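Spermidine N(1)-acetyltransferase (Thermoplasma acidophilum, PDB 3K9U) transfers an acetyl group from acetyl-CoA to polyamines such as spermidine, limiting their toxicity, and may also help restrain sporulation and degradative enzyme production. Local coordinates at residues A[80-84]-A[85-89]; A[125-128]-A[129-133]. All blocks are in the same frame, centred on the assembly; numbering follows the deposited sequence.

How the contacts relate
Both contacts are local reversals of the chain on the same mixed sheet, and their centres lie about 19 Å apart. Contact 1 joins strands 73-83 and 86-94; contact 2 leads from strand 122-128, the parallel neighbour of 86-94, into helix 132-139. The two meet where Leu-89 packs on Leu-125 and Glu-88 on Tyr-126. Contact 1 is partly buried: its turn is exposed, while one face of its strands lies under helix 103-118. Paired backbone bonds and aliphatic packing hold it. Contact 2 is more buried, with Arg-129 and Gln-130 at the surface, and relies on polar side chains: a histidine acceptor within the turn and an asparagine that reaches acetyl-CoA.

Contact 1. Residues A[80-84]-A[85-89]; sequences LKIIA and NKAEL
The flat groups that meet between Lys-81 and Glu-88 are peptide units, and each N-H comes to the other residue's oxygen in the carbonyl plane. Glu-88 N lies 2.7 Å from Lys-81 O, and the return bond runs from Lys-81 N to Glu-88 O at 2.9 Å. Nearer the turn, Ile-83 and Lys-86 also exchange two bonds, but Lys-86 N stands above the Ile-83 carbonyl, 50° out of its plane. CA-H...O contacts supplement these bonds, such as Ile-82 CA to Lys-86 O at 3.2 Å.

One face of the strands carries Leu-80, Ile-82, Ala-87 and Leu-89. Leu-80 and Leu-89 cross obliquely, with CD2 of Leu-80 4.0 Å from CG of Leu-89. With CG anti to the backbone N (chi1 -163°), Leu-89 places its branch point against that methyl. Ile-82 spreads its two branches, CG1 beside Ala-87 CB and CG2 to within 4.0 Å of Asn-85 CA. Helix 103-118 packs on this face through Ala-111 and Met-115. The other face bears Lys-81, Ile-83, Lys-86 and Glu-88, and the long chains among them lead away from the pairing.

Ala-84 and Asn-85, both with positive phi, form the corners of a type I' turn, closing a two-residue beta hairpin in the central sheet of the GNAT fold.

Contact 2. Residues A[125-128]-A[129-133]; sequences LYVH and RQNSV. With ACO (acetyl coenzyme *a), chain G.
Gln-130 N donates to the ring nitrogen ND1 of His-128 at 3.0 Å, in the ring plane and nearly straight (164°). The type I turn is closed by Asn-131 N, which bonds to His-128 O at 3.0 Å from above the carbonyl plane. From the last position of the turn, Asn-131 ND2 gives acetyl-CoA O5P a bond of 2.8 Å at 172°. With chi1 at 177°, the Asn-131 amide runs out opposite its own N; as the N-cap residue of helix 132-139, Asn-131 accepts a hydrogen bond from Gly-134 N at OD1. A water bound to His-128 N also takes a weak bond from Asn-131 ND2.

The Gln-130 side chain runs alongside the imidazole, its OE1 3.6 Å from His-128 CE1. The Val-127 side chain crosses that of Asn-131 at about a right angle, and its CG2 lies 4.1 Å from S1P of the cofactor. A phenylalanine in place of His-128 would probably leave Gln-130 N without its ring acceptor and the turn less firmly set.

Because ND1 accepts, the ring is probably neutral, with its proton on NE2. Both polar ends of the Asn-131 amide are used, which ties the pantetheine amide to the start of the helix.

Contact 1. Residues A[80-84]-A[85-89]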
# COMPACT_ATOMS: atom_id res chain seq x y z
N LEU A 80 -3.34 11.30 -20.38
CA LEU A 80 -2.72 10.90 -21.65
C LEU A 80 -2.94 11.92 -22.76
O LEU A 80 -4.00 12.51 -22.82
CB LEU A 80 -3.29 9.57 -22.15
CG LEU A 80 -3.41 8.43 -21.16
CD1 LEU A 80 -4.80 8.44 -20.59
CD2 LEU A 80 -3.10 7.13 -21.89
N LYS A 81 -1.94 12.10 -23.62
CA LYS A 81 -2.04 12.95 -24.80
C LYS A 81 -1.98 12.12 -26.08
O LYS A 81 -1.15 11.20 -26.22
CB LYS A 81 -0.91 13.98 -24.86
CG LYS A 81 -1.30 15.46 -24.56
CD LYS A 81 -0.82 15.95 -23.16
CE LYS A 81 -1.43 17.30 -22.74
NZ LYS A 81 -0.49 18.21 -21.98
N ILE A 82 -2.85 12.45 -27.03
CA ILE A 82 -2.78 11.85 -28.34
C ILE A 82 -2.28 12.87 -29.32
O ILE A 82 -2.87 13.94 -29.41
CB ILE A 82 -4.16 11.35 -28.78
CG1 ILE A 82 -4.58 10.19 -27.86
CG2 ILE A 82 -4.17 11.01 -30.34
CD1 ILE A 82 -6.07 10.01 -27.71
N ILE A 83 -1.21 12.52 -30.04
CA ILE A 83 -0.62 13.35 -31.10
C ILE A 83 -0.27 12.46 -32.28
O ILE A 83 0.26 11.38 -32.10
CB ILE A 83 0.70 13.99 -30.67
CG1 ILE A 83 0.52 14.87 -29.44
CG2 ILE A 83 1.29 14.84 -31.81
CD1 ILE A 83 1.82 15.14 -28.73
N ALA A 84 -0.52 12.96 -33.48
CA ALA A 84 -0.38 12.17 -34.69
C ALA A 84 -0.93 10.76 -34.48
O ALA A 84 -0.27 9.80 -34.87
CB ALA A 84 1.10 12.11 -35.12
N ASN A 85 -2.07 10.64 -33.81
CA ASN A 85 -2.73 9.35 -33.63
C ASN A 85 -1.91 8.31 -32.82
O ASN A 85 -2.17 7.12 -32.90
CB ASN A 85 -3.11 8.80 -35.02
CG ASN A 85 -4.29 7.83 -34.99
OD1 ASN A 85 -4.68 7.30 -33.94
ND2 ASN A 85 -4.86 7.59 -36.16
N LYS A 86 -0.94 8.77 -32.02
CA LYS A 86 -0.22 7.93 -31.06
C LYS A 86 -0.48 8.49 -29.66
O LYS A 86 -0.66 9.71 -29.50
CB LYS A 86 1.29 7.98 -31.31
CG LYS A 86 1.77 7.44 -32.67
CD LYS A 86 3.25 7.03 -32.55
CE LYS A 86 3.97 6.97 -33.87
NZ LYS A 86 5.25 6.17 -33.80
N ALA A 87 -0.51 7.64 -28.65
CA ALA A 87 -0.80 8.07 -27.29
C ALA A 87 0.48 8.20 -26.45
O ALA A 87 1.41 7.41 -26.58
CB ALA A 87 -1.76 7.10 -26.62
N GLU A 88 0.52 9.20 -25.58
CA GLU A 88 1.54 9.22 -24.55
C GLU A 88 0.84 9.21 -23.19
O GLU A 88 -0.08 10.01 -22.93
CB GLU A 88 2.51 10.40 -24.68
CG GLU A 88 3.49 10.37 -23.49
CD GLU A 88 4.82 11.11 -23.65
OE1 GLU A 88 4.97 11.96 -24.53
OE2 GLU A 88 5.72 10.82 -22.83
N LEU A 89 1.22 8.25 -22.36
CA LEU A 89 0.72 8.16 -21.00
C LEU A 89 1.63 9.03 -20.15
O LEU A 89 2.79 8.68 -19.91
CB LEU A 89 0.71 6.70 -20.52
CG LEU A 89 -0.16 6.39 -19.29
CD1 LEU A 89 -0.26 4.86 -19.03
CD2 LEU A 89 0.37 7.10 -18.04

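Contact 2. Residues A[125-128]-A[129-133]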
# COMPACT_ATOMS: atom_id res chain seq x y z
N LEU A 125 5.28 5.60 -22.83
CA LEU A 125 5.38 6.23 -21.53
C LEU A 125 6.82 6.24 -21.04
O LEU A 125 7.63 5.42 -21.48
CB LEU A 125 4.47 5.51 -20.54
CG LEU A 125 4.81 4.05 -20.14
CD1 LEU A 125 5.88 4.00 -19.01
CD2 LEU A 125 3.58 3.26 -19.75
N TYR A 126 7.13 7.17 -20.14
CA TYR A 126 8.40 7.19 -19.44
C TYR A 126 8.13 6.84 -17.97
O TYR A 126 7.23 7.39 -17.35
CB TYR A 126 9.05 8.59 -19.51
CG TYR A 126 9.46 9.07 -20.91
CD1 TYR A 126 10.78 9.42 -21.20
CD2 TYR A 126 8.52 9.19 -21.92
CE1 TYR A 126 11.16 9.88 -22.49
CE2 TYR A 126 8.88 9.64 -23.18
CZ TYR A 126 10.19 9.97 -23.48
OH TYR A 126 10.48 10.39 -24.76
N VAL A 127 8.90 5.90 -17.43
CA VAL A 127 8.86 5.56 -16.02
C VAL A 127 10.32 5.54 -15.50
O VAL A 127 11.26 5.08 -16.21
CB VAL A 127 8.19 4.19 -15.81
CG1 VAL A 127 8.88 3.10 -16.62
CG2 VAL A 127 8.13 3.80 -14.29
N HIS A 128 10.52 6.07 -14.31
CA HIS A 128 11.84 6.04 -13.68
C HIS A 128 12.23 4.57 -13.41
O HIS A 128 11.44 3.79 -12.91
CB HIS A 128 11.82 6.81 -12.35
CG HIS A 128 13.19 7.17 -11.83
ND1 HIS A 128 14.06 6.23 -11.34
CD2 HIS A 128 13.81 8.37 -11.69
CE1 HIS A 128 15.18 6.82 -10.94
NE2 HIS A 128 15.05 8.12 -11.15
N ARG A 129 13.46 4.23 -13.76
CA ARG A 129 13.97 2.86 -13.61
C ARG A 129 13.98 2.34 -12.18
O ARG A 129 13.91 1.14 -12.00
CB ARG A 129 15.37 2.77 -14.21
CG ARG A 129 16.45 3.45 -13.36
CD ARG A 129 17.50 4.14 -14.23
NE ARG A 129 18.41 3.22 -14.90
CZ ARG A 129 18.90 3.37 -16.13
NH1 ARG A 129 19.73 2.45 -16.62
NH2 ARG A 129 18.56 4.42 -16.89
N GLN A 130 14.07 3.20 -11.17
CA GLN A 130 13.97 2.68 -9.78
C GLN A 130 12.54 2.62 -9.26
O GLN A 130 12.31 2.17 -8.15
CB GLN A 130 14.82 3.48 -8.80
CG GLN A 130 16.30 3.55 -9.14
CD GLN A 130 17.01 4.47 -8.18
OE1 GLN A 130 17.57 5.49 -8.58
NE2 GLN A 130 16.95 4.13 -6.89
N ASN A 131 11.57 3.09 -10.03
CA ASN A 131 10.19 3.00 -9.58
C ASN A 131 9.70 1.59 -9.96
O ASN A 131 9.06 1.36 -10.99
CB ASN A 131 9.31 4.09 -10.18
CG ASN A 131 7.86 3.97 -9.77
OD1 ASN A 131 7.52 3.13 -8.94
ND2 ASN A 131 6.97 4.79 -10.39
N SER A 132 10.06 0.67 -9.10
CA SER A 132 9.71 -0.75 -9.22
C SER A 132 8.18 -0.97 -9.24
O SER A 132 7.68 -1.85 -9.95
CB SER A 132 10.33 -1.48 -8.03
OG SER A 132 10.44 -2.85 -8.29
N VAL A 133 7.46 -0.17 -8.45
CA VAL A 133 5.98 -0.24 -8.34
C VAL A 133 5.30 0.08 -9.68
O VAL A 133 4.54 -0.71 -10.22
CB VAL A 133 5.47 0.77 -7.23
CG1 VAL A 133 3.94 0.81 -7.19
CG2 VAL A 133 6.06 0.40 -5.79
N1A ACO G . 3.62 -2.13 -3.60
C2A ACO G . 4.36 -2.78 -4.53
N3A ACO G . 3.90 -3.01 -5.78
C4A ACO G . 2.70 -2.57 -6.18
C5A ACO G . 1.88 -1.86 -5.20
C6A ACO G . 2.42 -1.64 -3.85
N6A ACO G . 1.71 -1.00 -2.88
N7A ACO G . 0.75 -1.54 -5.81
C8A ACO G . 0.83 -2.01 -7.06
N9A ACO G . 2.00 -2.61 -7.31
C1B ACO G . 2.35 -3.25 -8.62
C2B ACO G . 2.76 -4.72 -8.52
O2B ACO G . 3.63 -5.11 -9.62
C3B ACO G . 1.47 -5.47 -8.61
O3B ACO G . 1.67 -6.82 -9.09
P3B ACO G . 1.80 -7.99 -7.95
O7A ACO G . 0.40 -8.20 -7.55
O8A ACO G . 2.68 -7.37 -6.87
O9A ACO G . 2.46 -9.08 -8.77
C4B ACO G . 0.61 -4.59 -9.50
O4B ACO G . 1.20 -3.29 -9.47
C5B ACO G . -0.83 -4.49 -9.04
O5B ACO G . -1.69 -4.03 -10.09
P1A ACO G . -2.86 -2.96 -9.80
O1A ACO G . -3.60 -3.32 -8.52
O2A ACO G . -3.67 -2.75 -11.06
O3A ACO G . -1.94 -1.66 -9.54
P2A ACO G . -2.51 -0.28 -8.90
O4A ACO G . -1.77 -0.09 -7.59
O5A ACO G . -4.03 -0.24 -8.96
O6A ACO G . -1.98 0.81 -9.93
CBP ACO G . -0.04 2.20 -10.00
CCP ACO G . -0.63 0.84 -10.36
CDP ACO G . 1.38 2.28 -10.52
CEP ACO G . -0.89 3.25 -10.72
CAP ACO G . -0.10 2.43 -8.47
OAP ACO G . 0.55 1.38 -7.75
C9P ACO G . 0.49 3.74 -8.04
O9P ACO G . -0.17 4.76 -8.13
N8P ACO G . 1.74 3.72 -7.62
C7P ACO G . 2.49 4.89 -7.24
C6P ACO G . 2.67 5.92 -8.35
C5P ACO G . 3.35 5.41 -9.60
O5P ACO G . 4.34 4.68 -9.56
N4P ACO G . 2.85 5.84 -10.76
C3P ACO G . 3.48 5.53 -12.04
C2P ACO G . 4.45 6.64 -12.41
S1P ACO G . 5.04 6.49 -14.07
C ACO G . 4.01 7.49 -14.97
O ACO G . 3.20 8.18 -14.37
CH3 ACO G . 4.11 7.56 -16.48
O HOH W 1 8.07 7.05 -12.67